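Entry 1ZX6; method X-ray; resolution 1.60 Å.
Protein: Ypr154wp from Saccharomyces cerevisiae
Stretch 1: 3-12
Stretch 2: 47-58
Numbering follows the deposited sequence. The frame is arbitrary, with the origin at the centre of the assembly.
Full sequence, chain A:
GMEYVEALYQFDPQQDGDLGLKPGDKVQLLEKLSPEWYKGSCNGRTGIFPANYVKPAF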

ATOM      1  N   GLU A   3      -6.583   8.468  -6.625  1.00 29.59           N
ATOM      2  CA  GLU A   3      -5.899   7.261  -7.193  1.00 29.10           C
ATOM      3  C   GLU A   3      -5.945   6.088  -6.235  1.00 27.18           C
ATOM      4  O   GLU A   3      -5.606   6.256  -5.056  1.00 26.37           O
ATOM      5  CB  GLU A   3      -4.425   7.526  -7.437  1.00 30.96           C
ATOM      6  CG  GLU A   3      -4.093   8.632  -8.404  1.00 33.40           C
ATOM      7  CD  GLU A   3      -2.662   8.509  -8.919  1.00 34.09           C
ATOM      8  OE1 GLU A   3      -2.084   7.395  -8.835  1.00 40.20           O
ATOM      9  OE2 GLU A   3      -2.119   9.530  -9.408  1.00 39.27           O
ATOM     10  N   TYR A   4      -6.308   4.917  -6.765  1.00 24.21           N
ATOM     11  CA  TYR A   4      -6.329   3.668  -5.989  1.00 24.33           C
ATOM     12  C   TYR A   4      -5.500   2.606  -6.684  1.00 23.58           C
ATOM     13  O   TYR A   4      -5.450   2.541  -7.906  1.00 23.13           O
ATOM     14  CB  TYR A   4      -7.756   3.134  -5.811  1.00 25.05           C
ATOM     15  CG  TYR A   4      -8.548   3.844  -4.727  1.00 26.63           C
ATOM     16  CD1 TYR A   4      -9.020   5.112  -4.937  1.00 25.28           C
ATOM     17  CD2 TYR A   4      -8.843   3.220  -3.519  1.00 27.62           C
ATOM     18  CE1 TYR A   4      -9.751   5.782  -3.971  1.00 26.54           C
ATOM     19  CE2 TYR A   4      -9.577   3.879  -2.543  1.00 25.14           C
ATOM     20  CZ  TYR A   4     -10.021   5.153  -2.781  1.00 25.73           C
ATOM     21  OH  TYR A   4     -10.748   5.823  -1.811  1.00 28.50           O
ATOM     22  N   VAL A   5      -4.851   1.777  -5.879  1.00 23.43           N
ATOM     23  CA  VAL A   5      -4.008   0.694  -6.350  1.00 23.05           C
ATOM     24  C   VAL A   5      -4.510  -0.606  -5.721  1.00 23.60           C
ATOM     25  O   VAL A   5      -5.215  -0.577  -4.710  1.00 23.27           O
ATOM     26  CB  VAL A   5      -2.496   0.956  -6.004  1.00 22.98           C
ATOM     27  CG1 VAL A   5      -1.993   2.235  -6.746  1.00 23.14           C
ATOM     28  CG2 VAL A   5      -2.255   1.088  -4.523  1.00 22.86           C
ATOM     29  N   GLU A   6      -4.114  -1.728  -6.295  1.00 23.68           N
ATOM     30  CA  GLU A   6      -4.539  -3.041  -5.766  1.00 24.89           C
ATOM     31  C   GLU A   6      -3.301  -3.861  -5.414  1.00 24.03           C
ATOM     32  O   GLU A   6      -2.404  -4.021  -6.245  1.00 22.41           O
ATOM     33  CB  GLU A   6      -5.399  -3.797  -6.788  1.00 24.79           C
ATOM     34  CG  GLU A   6      -5.870  -5.163  -6.277  1.00 24.93           C
ATOM     35  CD  GLU A   6      -6.730  -5.942  -7.283  1.00 27.25           C
ATOM     36  OE1 GLU A   6      -6.981  -5.451  -8.401  1.00 30.73           O
ATOM     37  OE2 GLU A   6      -7.169  -7.049  -6.927  1.00 30.56           O
ATOM     38  N   ALA A   7      -3.290  -4.437  -4.207  1.00 23.17           N
ATOM     39  CA  ALA A   7      -2.192  -5.324  -3.767  1.00 24.11           C
ATOM     40  C   ALA A   7      -2.229  -6.665  -4.479  1.00 24.11           C
ATOM     41  O   ALA A   7      -3.304  -7.292  -4.635  1.00 23.18           O
ATOM     42  CB  ALA A   7      -2.246  -5.542  -2.243  1.00 24.51           C
ATOM     43  N   LEU A   8      -1.058  -7.079  -4.965  1.00 24.97           N
ATOM     44  CA  LEU A   8      -0.896  -8.326  -5.712  1.00 24.02           C
ATOM     45  C   LEU A   8      -0.241  -9.391  -4.861  1.00 23.91           C
ATOM     46  O   LEU A   8      -0.336 -10.578  -5.174  1.00 23.40           O
ATOM     47  CB  LEU A   8      -0.016  -8.107  -6.934  1.00 26.22           C
ATOM     48  CG  LEU A   8      -0.602  -7.539  -8.213  1.00 30.73           C
ATOM     49  CD1 LEU A   8       0.522  -7.272  -9.208  1.00 31.13           C
ATOM     50  CD2 LEU A   8      -1.627  -8.482  -8.801  1.00 30.51           C
ATOM     51  N   TYR A   9       0.455  -8.945  -3.820  1.00 23.79           N
ATOM     52  CA  TYR A   9       1.263  -9.816  -2.952  1.00 23.12           C
ATOM     53  C   TYR A   9       1.063  -9.379  -1.489  1.00 23.31           C
ATOM     54  O   TYR A   9       0.729  -8.214  -1.212  1.00 22.83           O
ATOM     55  CB  TYR A   9       2.754  -9.698  -3.299  1.00 23.33           C
ATOM     56  CG  TYR A   9       3.081  -9.789  -4.768  1.00 22.51           C
ATOM     57  CD1 TYR A   9       3.273 -11.007  -5.390  1.00 22.90           C
ATOM     58  CD2 TYR A   9       3.241  -8.631  -5.526  1.00 23.30           C
ATOM     59  CE1 TYR A   9       3.570 -11.085  -6.743  1.00 23.99           C
ATOM     60  CE2 TYR A   9       3.529  -8.699  -6.881  1.00 22.93           C
ATOM     61  CZ  TYR A   9       3.684  -9.926  -7.490  1.00 21.68           C
ATOM     62  OH  TYR A   9       3.971 -10.024  -8.854  1.00 25.54           O
ATOM     63  N   GLN A  10       1.253 -10.326  -0.578  1.00 22.30           N
ATOM     64  CA  GLN A  10       1.076 -10.102   0.873  1.00 21.34           C
ATOM     65  C   GLN A  10       2.304  -9.380   1.427  1.00 22.48           C
ATOM     66  O   GLN A  10       3.418  -9.867   1.313  1.00 21.30           O
ATOM     67  CB  GLN A  10       0.835 -11.414   1.636  1.00 21.80           C
ATOM     68  CG  GLN A  10       0.590 -11.188   3.132  1.00 21.54           C
ATOM     69  CD  GLN A  10      -0.048 -12.382   3.827  1.00 22.12           C
ATOM     70  OE1 GLN A  10      -0.907 -13.057   3.260  1.00 26.62           O
ATOM     71  NE2 GLN A  10       0.342 -12.618   5.066  1.00 21.51           N
ATOM     72  N   PHE A  11       2.101  -8.155   1.924  1.00 21.22           N
ATOM     73  CA  PHE A  11       3.132  -7.425   2.632  1.00 20.89           C
ATOM     74  C   PHE A  11       2.855  -7.542   4.137  1.00 21.67           C
ATOM     75  O   PHE A  11       1.860  -7.023   4.625  1.00 22.20           O
ATOM     76  CB  PHE A  11       3.147  -5.959   2.171  1.00 22.71           C
ATOM     77  CG  PHE A  11       4.055  -5.109   2.960  1.00 21.40           C
ATOM     78  CD1 PHE A  11       5.400  -5.411   3.057  1.00 23.40           C
ATOM     79  CD2 PHE A  11       3.576  -3.965   3.596  1.00 21.83           C
ATOM     80  CE1 PHE A  11       6.247  -4.649   3.817  1.00 24.36           C
ATOM     81  CE2 PHE A  11       4.424  -3.171   4.345  1.00 22.87           C
ATOM     82  CZ  PHE A  11       5.751  -3.491   4.456  1.00 22.06           C
ATOM     83  N   ASP A  12       3.702  -8.271   4.859  1.00 23.70           N
ATOM     84  CA  ASP A  12       3.565  -8.379   6.321  1.00 24.66           C
ATOM     85  C   ASP A  12       4.291  -7.222   7.016  1.00 27.40           C
ATOM     86  O   ASP A  12       5.490  -7.092   6.903  1.00 27.37           O
ATOM     87  CB  ASP A  12       4.073  -9.750   6.793  1.00 26.45           C
ATOM     88  CG  ASP A  12       3.321 -10.876   6.144  1.00 25.58           C
ATOM     89  OD1 ASP A  12       2.088 -10.911   6.268  1.00 22.93           O
ATOM     90  OD2 ASP A  12       3.947 -11.731   5.480  1.00 30.50           O
ATOM     91  N   GLY A  47      -0.583   4.032   6.318  1.00 22.07           N
ATOM     92  CA  GLY A  47       0.840   3.809   6.502  1.00 22.22           C
ATOM     93  C   GLY A  47       1.564   3.687   5.174  1.00 23.47           C
ATOM     94  O   GLY A  47       1.005   4.012   4.110  1.00 23.23           O
ATOM     95  N   ILE A  48       2.780   3.158   5.243  1.00 22.52           N
ATOM     96  CA  ILE A  48       3.625   3.039   4.085  1.00 22.86           C
ATOM     97  C   ILE A  48       3.864   1.579   3.728  1.00 22.46           C
ATOM     98  O   ILE A  48       3.828   0.686   4.590  1.00 23.55           O
ATOM     99  CB  ILE A  48       4.943   3.833   4.246  1.00 24.26           C
ATOM    100  CG1 ILE A  48       5.843   3.261   5.331  1.00 24.38           C
ATOM    101  CG2 ILE A  48       4.636   5.322   4.535  1.00 25.37           C
ATOM    102  CD1 ILE A  48       7.244   3.904   5.329  1.00 25.94           C
ATOM    103  N   PHE A  49       4.142   1.369   2.453  1.00 22.67           N
ATOM    104  CA  PHE A  49       4.292   0.033   1.916  1.00 21.12           C
ATOM    105  C   PHE A  49       5.150   0.108   0.668  1.00 21.78           C
ATOM    106  O   PHE A  49       5.177   1.156   0.027  1.00 21.99           O
ATOM    107  CB  PHE A  49       2.927  -0.600   1.612  1.00 21.25           C
ATOM    108  CG  PHE A  49       2.121   0.154   0.618  1.00 21.92           C
ATOM    109  CD1 PHE A  49       2.217  -0.138  -0.746  1.00 21.87           C
ATOM    110  CD2 PHE A  49       1.317   1.192   1.021  1.00 25.46           C
ATOM    111  CE1 PHE A  49       1.503   0.589  -1.698  1.00 24.63           C
ATOM    112  CE2 PHE A  49       0.588   1.910   0.097  1.00 22.22           C
ATOM    113  CZ  PHE A  49       0.682   1.617  -1.274  1.00 21.34           C
ATOM    114  N   PRO A  50       5.879  -0.971   0.314  1.00 21.09           N
ATOM    115  CA  PRO A  50       6.669  -0.893  -0.928  1.00 22.85           C
ATOM    116  C   PRO A  50       5.815  -0.877  -2.205  1.00 21.41           C
ATOM    117  O   PRO A  50       4.863  -1.612  -2.335  1.00 22.34           O
ATOM    118  CB  PRO A  50       7.563  -2.130  -0.859  1.00 21.52           C
ATOM    119  CG  PRO A  50       7.334  -2.701   0.601  1.00 24.56           C
ATOM    120  CD  PRO A  50       5.993  -2.314   0.935  1.00 22.72           C
ATOM    121  N   ALA A  51       6.196  -0.030  -3.164  1.00 23.52           N
ATOM    122  CA  ALA A  51       5.450   0.178  -4.376  1.00 23.45           C
ATOM    123  C   ALA A  51       5.298  -1.056  -5.243  1.00 23.28           C
ATOM    124  O   ALA A  51       4.275  -1.199  -5.912  1.00 23.82           O
ATOM    125  CB  ALA A  51       6.122   1.294  -5.202  1.00 23.40           C
ATOM    126  N   ASN A  52       6.257  -1.989  -5.190  1.00 22.28           N
ATOM    127  CA  ASN A  52       6.183  -3.164  -6.052  1.00 24.64           C
ATOM    128  C   ASN A  52       5.213  -4.272  -5.555  1.00 23.41           C
ATOM    129  O   ASN A  52       5.075  -5.304  -6.221  1.00 24.51           O
ATOM    130  CB  ASN A  52       7.582  -3.738  -6.346  1.00 25.03           C
ATOM    131  CG  ASN A  52       8.260  -4.362  -5.125  1.00 24.65           C
ATOM    132  OD1 ASN A  52       7.845  -4.139  -3.993  1.00 23.99           O
ATOM    133  ND2 ASN A  52       9.320  -5.170  -5.368  1.00 26.10           N
ATOM    134  N   TYR A  53       4.535  -4.045  -4.428  1.00 23.98           N
ATOM    135  CA  TYR A  53       3.446  -4.926  -3.960  1.00 23.48           C
ATOM    136  C   TYR A  53       2.099  -4.685  -4.672  1.00 24.75           C
ATOM    137  O   TYR A  53       1.166  -5.469  -4.518  1.00 23.34           O
ATOM    138  CB  TYR A  53       3.273  -4.794  -2.423  1.00 24.55           C
ATOM    139  CG  TYR A  53       4.292  -5.579  -1.661  1.00 22.94           C
ATOM    140  CD1 TYR A  53       4.007  -6.876  -1.196  1.00 24.56           C
ATOM    141  CD2 TYR A  53       5.568  -5.076  -1.434  1.00 24.71           C
ATOM    142  CE1 TYR A  53       4.941  -7.601  -0.552  1.00 25.37           C
ATOM    143  CE2 TYR A  53       6.533  -5.834  -0.785  1.00 25.02           C
ATOM    144  CZ  TYR A  53       6.194  -7.083  -0.319  1.00 24.38           C
ATOM    145  OH  TYR A  53       7.127  -7.857   0.314  1.00 26.53           O
ATOM    146  N   VAL A  54       1.982  -3.578  -5.419  1.00 24.28           N
ATOM    147  CA  VAL A  54       0.692  -3.165  -5.989  1.00 23.74           C
ATOM    148  C   VAL A  54       0.700  -2.876  -7.488  1.00 24.87           C
ATOM    149  O   VAL A  54       1.760  -2.664  -8.078  1.00 23.86           O
ATOM    150  CB  VAL A  54       0.149  -1.868  -5.292  1.00 23.28           C
ATOM    151  CG1 VAL A  54      -0.008  -2.088  -3.797  1.00 24.23           C
ATOM    152  CG2 VAL A  54       1.041  -0.674  -5.561  1.00 21.52           C
ATOM    153  N   LYS A  55      -0.507  -2.854  -8.081  1.00 25.02           N
ATOM    154  CA  LYS A  55      -0.742  -2.447  -9.468  1.00 25.01           C
ATOM    155  C   LYS A  55      -1.852  -1.383  -9.505  1.00 24.33           C
ATOM    156  O   LYS A  55      -2.570  -1.196  -8.502  1.00 22.72           O
ATOM    157  CB  LYS A  55      -1.142  -3.647 -10.343  1.00 25.89           C
ATOM    158  CG  LYS A  55      -2.393  -4.403  -9.868  1.00 28.73           C
ATOM    159  CD  LYS A  55      -2.933  -5.347 -10.926  1.00 28.81           C
ATOM    160  CE  LYS A  55      -4.274  -5.965 -10.506  1.00 31.18           C
ATOM    161  NZ  LYS A  55      -4.839  -6.833 -11.586  1.00 34.66           N
ATOM    162  N   PRO A  56      -1.984  -0.677 -10.640  1.00 24.16           N
ATOM    163  CA  PRO A  56      -3.060   0.311 -10.768  1.00 23.58           C
ATOM    164  C   PRO A  56      -4.443  -0.325 -10.621  1.00 23.77           C
ATOM    165  O   PRO A  56      -4.643  -1.504 -10.959  1.00 23.15           O
ATOM    166  CB  PRO A  56      -2.866   0.879 -12.183  1.00 24.33           C
ATOM    167  CG  PRO A  56      -1.457   0.641 -12.482  1.00 24.90           C
ATOM    168  CD  PRO A  56      -1.162  -0.710 -11.859  1.00 24.02           C
ATOM    169  N   ALA A  57      -5.376   0.442 -10.068  1.00 22.71           N
ATOM    170  CA  ALA A  57      -6.767   0.021 -10.010  1.00 21.78           C
ATOM    171  C   ALA A  57      -7.659   1.078 -10.652  1.00 20.01           C
ATOM    172  O   ALA A  57      -8.354   0.802 -11.621  1.00 18.33           O
ATOM    173  CB  ALA A  57      -7.199  -0.243  -8.574  1.00 22.06           C
ATOM    174  N   PHE A  58      -7.634   2.298 -10.109  1.00 19.30           N
ATOM    175  CA  PHE A  58      -8.381   3.412 -10.690  1.00 19.98           C
ATOM    176  C   PHE A  58      -7.956   4.763 -10.157  1.00 18.59           C
ATOM    177  O   PHE A  58      -8.543   5.782 -10.555  1.00 22.32           O
ATOM    178  CB  PHE A  58      -9.899   3.239 -10.550  1.00 20.09           C
ATOM    179  CG  PHE A  58     -10.370   3.048  -9.135  1.00 20.12           C
ATOM    180  CD1 PHE A  58     -10.798   4.130  -8.390  1.00 21.11           C
ATOM    181  CD2 PHE A  58     -10.438   1.786  -8.573  1.00 21.80           C
ATOM    182  CE1 PHE A  58     -11.265   3.966  -7.096  1.00 20.94           C
ATOM    183  CE2 PHE A  58     -10.897   1.622  -7.268  1.00 21.33           C
ATOM    184  CZ  PHE A  58     -11.313   2.724  -6.541  1.00 21.38           C
ATOM    185  OXT PHE A  58      -6.972   4.878  -9.430  1.00 21.41           O
TER
HETATM  186  O   HOH W   1      -6.744  -3.580 -10.036  1.00 23.11           O
HETATM  187  O   HOH W   2       6.224  -8.929   3.404  1.00 30.85           O

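Antiparallel strands pair their backbone N-H and C=O groups with each other, while side chains pack on the faces of the sheet, and Ypr154wp offers a compact example. Strand 4-7 runs against strand 54-56, and at Glu-6 and Lys-55 each residue donates and accepts: Glu-6 N reaches Lys-55 O at 2.7 Å, and Lys-55 N reaches Glu-6 O at 2.9 Å. Two residues on, Leu-8 N gives a nearly straight bond to Tyr-53 O (2.8 Å). At the other end the C-terminal carboxylate takes part. Tyr-4 N donates to the carboxylate atom Phe-58 OXT at 2.7 Å, while Tyr-4 O accepts from both Ala-57 N (3.0 Å) and Phe-58 N (3.1 Å).

Side chains follow this register. Ala-7 and Val-54 share one face of the sheet, Glu-6 and Lys-55 the other. The latter pair carry opposite charges, but Glu-6 OE1 lies 4.1 Å from Lys-55 NZ, too far for a salt bridge; the O of water 1 donates to Glu-6 OE1 (2.5 Å) and to Pro-56 O (3.1 Å), linking the two stretches. Aromatic rings pack near both ends of the contact. Tyr-4 CB sits over the Phe-58 ring, 3.7 Å from its centroid, their rings nearly parallel but slid apart. Beyond the strand, Phe-11 receives Pro-50 CD over its face, 3.6 Å from the ring centroid, and turns its edge toward the face of Tyr-53. Both carbons make CH-pi contacts, weakly polarised C-H groups lying over electron-rich ring faces.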